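One contact in two related proteins. Structure 1 is solute-binding protein from Thermoactinomyces vulgaris, which binds maltodextrins such as maltotetraose and probably delivers them, and perhaps cyclodextrins, to a membrane transporter: PDB 2ZYO (chain A, 1.55 Å), residues A132-K137 and A243-G248. Structure 2 is maltose-binding protein MalE1 from Thermotoga maritima: PDB 6DTU (chain B, 1.50 Å), residues A112-K117 and A224-G229. One frame, after least-squares fit of the local backbone (RMSD 0.26 Å); residues are numbered along the deposited sequences.

Structure 1 (2ZYO); sequences ALIYNK and AAVING.
Ile134 and Val245 face each other as a hydrogen-bonded antiparallel pair, where strand 120-136 meets strand 242-247 in the sheet of one lobe of this periplasmic-binding-protein fold. With CG1 of Val245 anti to the carbonyl carbon (chi1 -58°), its CG2 falls between backbone N and carbonyl carbon and meets CB of Ile134 at 3.8 Å. Helix 230-238 covers Val245 through Val233 and Phe237. CD1 of Ile134 reaches across to CB of Asn247 of the partner strand, 3.7 Å away. On the other face CB of Ala244 touches CD1 of Leu133 at 4.0 Å and CB of Tyr135 at 4.1 Å, while the tyrosine ring leads away. Two backbone bonds fasten the central pair, Val245 N to Ile134 O at 2.8 Å being nearly straight (169°). The side chain of Asn247, about 6 Å from a bound glucose unit, donates ND2 to Tyr255 OH.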
loop_
_atom_site.group_PDB
_atom_site.type_symbol
_atom_site.label_atom_id
_atom_site.label_comp_id
_atom_site.label_asym_id
_atom_site.label_seq_id
_atom_site.Cartn_x
_atom_site.Cartn_y
_atom_site.Cartn_z
ATOM N N ALA A 132 3.913 3.286 -9.352
ATOM C CA ALA A 132 3.580 3.721 -10.705
ATOM C C ALA A 132 4.889 3.994 -11.420
ATOM O O ALA A 132 5.963 3.773 -10.850
ATOM C CB ALA A 132 2.701 4.969 -10.676
ATOM N N LEU A 133 4.810 4.469 -12.659
ATOM C CA LEU A 133 6.013 4.820 -13.401
ATOM C C LEU A 133 6.401 6.260 -13.085
ATOM O O LEU A 133 5.743 7.204 -13.533
ATOM C CB LEU A 133 5.818 4.614 -14.907
ATOM C CG LEU A 133 7.101 4.571 -15.743
ATOM C CD1 LEU A 133 7.902 3.297 -15.482
ATOM C CD2 LEU A 133 6.770 4.707 -17.217
ATOM N N ILE A 134 7.454 6.412 -12.286
ATOM C CA ILE A 134 7.984 7.729 -11.948
ATOM C C ILE A 134 9.137 8.011 -12.895
ATOM O O ILE A 134 10.052 7.196 -13.019
ATOM C CB ILE A 134 8.481 7.796 -10.486
ATOM C CG1 ILE A 134 7.371 7.376 -9.512
ATOM C CG2 ILE A 134 8.991 9.198 -10.156
ATOM C CD1 ILE A 134 7.842 7.198 -8.069
ATOM N N TYR A 135 9.093 9.156 -13.569
ATOM C CA TYR A 135 10.100 9.453 -14.582
ATOM C C TYR A 135 10.715 10.845 -14.480
ATOM O O TYR A 135 10.118 11.767 -13.925
ATOM C CB TYR A 135 9.572 9.161 -15.998
ATOM C CG TYR A 135 8.374 9.973 -16.449
ATOM C CD1 TYR A 135 8.534 11.085 -17.272
ATOM C CD2 TYR A 135 7.076 9.604 -16.086
ATOM C CE1 TYR A 135 7.439 11.826 -17.704
ATOM C CE2 TYR A 135 5.974 10.339 -16.514
ATOM C CZ TYR A 135 6.163 11.445 -17.323
ATOM O OH TYR A 135 5.076 12.169 -17.751
ATOM N N ASN A 136 11.935 10.960 -14.999
ATOM C CA ASN A 136 12.662 12.215 -15.058
ATOM C C ASN A 136 12.291 12.929 -16.354
ATOM O O ASN A 136 12.623 12.454 -17.440
ATOM C CB ASN A 136 14.168 11.927 -15.004
ATOM C CG ASN A 136 15.020 13.185 -14.943
ATOM O OD1 ASN A 136 14.619 14.256 -15.399
ATOM N ND2 ASN A 136 16.220 13.049 -14.395
ATOM N N LYS A 137 11.602 14.064 -16.230
ATOM C CA LYS A 137 11.084 14.801 -17.392
ATOM C C LYS A 137 12.168 15.330 -18.340
ATOM O O LYS A 137 11.880 15.667 -19.491
ATOM C CB LYS A 137 10.153 15.936 -16.947
ATOM C CG LYS A 137 8.785 15.457 -16.474
ATOM C CD LYS A 137 7.920 16.627 -16.022
ATOM C CE LYS A 137 6.469 16.206 -15.829
ATOM N NZ LYS A 137 5.595 17.372 -15.519
ATOM N N ALA A 243 16.048 7.387 -16.383
ATOM C CA ALA A 243 14.869 7.951 -17.037
ATOM C C ALA A 243 13.578 7.642 -16.286
ATOM O O ALA A 243 12.746 8.528 -16.095
ATOM C CB ALA A 243 14.776 7.477 -18.476
ATOM N N ALA A 244 13.419 6.390 -15.859
ATOM C CA ALA A 244 12.197 5.961 -15.187
ATOM C C ALA A 244 12.457 4.906 -14.122
ATOM O O ALA A 244 13.334 4.053 -14.275
ATOM C CB ALA A 244 11.185 5.444 -16.204
ATOM N N VAL A 245 11.693 4.986 -13.035
ATOM C CA VAL A 245 11.667 3.943 -12.016
ATOM C C VAL A 245 10.228 3.484 -11.789
ATOM O O VAL A 245 9.281 4.179 -12.170
ATOM C CB VAL A 245 12.289 4.408 -10.660
ATOM C CG1 VAL A 245 13.734 4.871 -10.843
ATOM C CG2 VAL A 245 11.448 5.502 -10.001
ATOM N N ILE A 246 10.074 2.303 -11.197
ATOM C CA ILE A 246 8.778 1.867 -10.696
ATOM C C ILE A 246 8.848 1.975 -9.178
ATOM O O ILE A 246 9.591 1.239 -8.527
ATOM C CB ILE A 246 8.415 0.432 -11.147
ATOM C CG1 ILE A 246 8.332 0.360 -12.676
ATOM C CG2 ILE A 246 7.093 -0.010 -10.512
ATOM C CD1 ILE A 246 8.136 -1.033 -13.233
ATOM N N ASN A 247 8.096 2.922 -8.624
ATOM C CA ASN A 247 8.136 3.194 -7.193
ATOM C C ASN A 247 6.873 3.915 -6.749
ATOM O O ASN A 247 6.059 4.314 -7.582
ATOM C CB ASN A 247 9.381 4.019 -6.845
ATOM C CG ASN A 247 9.894 3.751 -5.440
ATOM O OD1 ASN A 247 9.282 3.009 -4.663
ATOM N ND2 ASN A 247 11.034 4.352 -5.108
ATOM N N GLY A 248 6.710 4.068 -5.437
ATOM C CA GLY A 248 5.510 4.676 -4.877
ATOM C C GLY A 248 5.677 6.129 -4.478
ATOM O O GLY A 248 6.770 6.686 -4.586
#

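Structure 2 (6DTU); sequences ALIYNK and AMIING.
Ile114 and Ile226 form a hydrogen-bonded antiparallel pair with their side chains on one face of the sheet. CG1 of Ile226 stands between its own backbone N and carbonyl carbon (chi1 64°) and meets CB of Ile114 at 3.8 Å. Met214 and Phe218 of helix 211-219 cover Ile226. CD1 of Ile114 reaches across to CB of Asn228 of the partner strand, 3.9 Å away. On the other face CB of Met225 touches CD1 of Leu113 at 4.0 Å, and its CG meets CB of Tyr115, also at 4.0 Å, while the tyrosine ring leads away. The methionine side chain, bent at chi3 (-65°), touches Leu130, Ile133 and Ala134 of helix 127-140. Two backbone bonds fasten the central pair, Ile226 N to Ile114 O at 2.9 Å being nearly straight (166°). The side chain of Asn228, about 6 Å from a bound glucose unit, donates ND2 to Tyr236 OH.

What differs
The two backbones coincide within the error, and the hydrogen bonds pairing Ile134(A) with Val245(A) recur between Ile114(B) and Ile226(B). The side chains of Ile134(A) and Asn247(A) and of their counterparts Ile114(B) and Asn228(B) also coincide within the error. The larger change is Ala244(A) to Met225(B). The CB atoms share one place, and each touches the leucine methyl across the strands, Leu133(A) CD1 or Leu113(B) CD1, at 4.0 Å. What comes is the thioether arm: CG, SD and CE of Met225(B) have no counterpart in the side chain of Ala244(A). Both residues are buried, so the extra atoms probably add apolar packing. Tyr115(B) keeps the place of Tyr135(A), and the tyrosine is touched in both proteins.

At the second exchange, Val245(A) to Ile226(B), the CB atoms again coincide within the error and both residues are buried. The branches correspond by place rather than by name. CG2 of Val245(A) and CG1 of Ile226(B) lie 0.4 Å apart after superposition, as do CG1 of Val245(A) and CG2 of Ile226(B). Both branches of the valine are thus reproduced by place in the isoleucine, with their names exchanged.

Structure 2 (6DTU)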
loop_
_atom_site.group_PDB
_atom_site.type_symbol
_atom_site.label_atom_id
_atom_site.label_comp_id
_atom_site.label_asym_id
_atom_site.label_seq_id
_atom_site.Cartn_x
_atom_site.Cartn_y
_atom_site.Cartn_z
ATOM N N ALA B 112 3.962 3.147 -9.234
ATOM C CA ALA B 112 3.622 3.698 -10.536
ATOM C C ALA B 112 4.917 3.976 -11.283
ATOM O O ALA B 112 6.021 3.800 -10.752
ATOM C CB ALA B 112 2.797 4.987 -10.403
ATOM N N LEU B 113 4.796 4.389 -12.538
ATOM C CA LEU B 113 5.970 4.848 -13.265
ATOM C C LEU B 113 6.268 6.274 -12.831
ATOM O O LEU B 113 5.418 7.161 -12.949
ATOM C CB LEU B 113 5.742 4.801 -14.769
ATOM C CG LEU B 113 6.913 5.183 -15.658
ATOM C CD1 LEU B 113 7.930 4.068 -15.678
ATOM C CD2 LEU B 113 6.358 5.441 -17.059
ATOM N N ILE B 114 7.454 6.483 -12.272
ATOM C CA ILE B 114 7.962 7.808 -11.959
ATOM C C ILE B 114 9.073 8.081 -12.955
ATOM O O ILE B 114 9.969 7.251 -13.135
ATOM C CB ILE B 114 8.501 7.882 -10.522
ATOM C CG1 ILE B 114 7.408 7.478 -9.542
ATOM C CG2 ILE B 114 8.985 9.311 -10.214
ATOM C CD1 ILE B 114 7.921 7.377 -8.144
ATOM N N TYR B 115 8.996 9.207 -13.647
ATOM C CA TYR B 115 9.942 9.446 -14.725
ATOM C C TYR B 115 10.530 10.849 -14.656
ATOM O O TYR B 115 9.883 11.795 -14.198
ATOM C CB TYR B 115 9.302 9.158 -16.103
ATOM C CG TYR B 115 8.096 10.042 -16.401
ATOM C CD1 TYR B 115 8.227 11.167 -17.210
ATOM C CD2 TYR B 115 6.843 9.772 -15.841
ATOM C CE1 TYR B 115 7.140 11.989 -17.476
ATOM C CE2 TYR B 115 5.738 10.584 -16.109
ATOM C CZ TYR B 115 5.901 11.697 -16.934
ATOM O OH TYR B 115 4.828 12.532 -17.208
ATOM N N ASN B 116 11.795 10.966 -15.062
ATOM C CA ASN B 116 12.515 12.239 -15.076
ATOM C C ASN B 116 12.285 12.924 -16.422
ATOM O O ASN B 116 12.738 12.430 -17.462
ATOM C CB ASN B 116 14.004 11.986 -14.833
ATOM C CG ASN B 116 14.816 13.266 -14.696
ATOM O OD1 ASN B 116 14.487 14.293 -15.277
ATOM N ND2 ASN B 116 15.891 13.194 -13.922
ATOM N N LYS B 117 11.609 14.078 -16.398
ATOM C CA LYS B 117 11.204 14.734 -17.637
ATOM C C LYS B 117 12.385 15.279 -18.425
ATOM O O LYS B 117 12.238 15.562 -19.620
ATOM C CB LYS B 117 10.195 15.847 -17.354
ATOM C CG LYS B 117 8.836 15.340 -16.864
ATOM C CD LYS B 117 7.913 16.491 -16.485
ATOM C CE LYS B 117 6.565 15.983 -15.975
ATOM N NZ LYS B 117 5.704 17.103 -15.477
ATOM N N ALA B 224 16.207 7.598 -15.746
ATOM C CA ALA B 224 15.139 8.228 -16.504
ATOM C C ALA B 224 13.760 7.779 -16.029
ATOM O O ALA B 224 12.833 8.595 -15.977
ATOM C CB ALA B 224 15.327 7.944 -17.987
ATOM N N MET B 225 13.597 6.490 -15.716
ATOM C CA MET B 225 12.301 5.926 -15.367
ATOM C C MET B 225 12.476 4.876 -14.289
ATOM O O MET B 225 13.375 4.033 -14.380
ATOM C CB MET B 225 11.687 5.211 -16.571
ATOM C CG MET B 225 11.344 6.157 -17.710
ATOM S SD MET B 225 10.733 5.321 -19.197
ATOM C CE MET B 225 12.160 4.374 -19.732
ATOM N N ILE B 226 11.566 4.885 -13.313
ATOM C CA ILE B 226 11.527 3.857 -12.284
ATOM C C ILE B 226 10.091 3.434 -12.014
ATOM O O ILE B 226 9.129 4.090 -12.424
ATOM C CB ILE B 226 12.198 4.299 -10.969
ATOM C CG1 ILE B 226 11.435 5.476 -10.354
ATOM C CG2 ILE B 226 13.674 4.625 -11.212
ATOM C CD1 ILE B 226 12.014 5.902 -9.014
ATOM N N ILE B 227 9.950 2.305 -11.329
ATOM C CA ILE B 227 8.666 1.900 -10.770
ATOM C C ILE B 227 8.782 1.946 -9.255
ATOM O O ILE B 227 9.472 1.121 -8.647
ATOM C CB ILE B 227 8.204 0.527 -11.270
ATOM C CG1 ILE B 227 7.923 0.606 -12.770
ATOM C CG2 ILE B 227 6.917 0.146 -10.549
ATOM C CD1 ILE B 227 7.512 -0.728 -13.398
ATOM N N ASN B 228 8.106 2.920 -8.647
ATOM C CA ASN B 228 8.224 3.174 -7.218
ATOM C C ASN B 228 6.963 3.898 -6.760
ATOM O O ASN B 228 6.119 4.280 -7.569
ATOM C CB ASN B 228 9.466 4.020 -6.924
ATOM C CG ASN B 228 9.943 3.898 -5.489
ATOM O OD1 ASN B 228 9.371 3.175 -4.676
ATOM N ND2 ASN B 228 11.016 4.601 -5.176
ATOM N N GLY B 229 6.854 4.095 -5.446
ATOM C CA GLY B 229 5.646 4.613 -4.850
ATOM C C GLY B 229 5.732 6.051 -4.391
ATOM O O GLY B 229 6.781 6.696 -4.431
#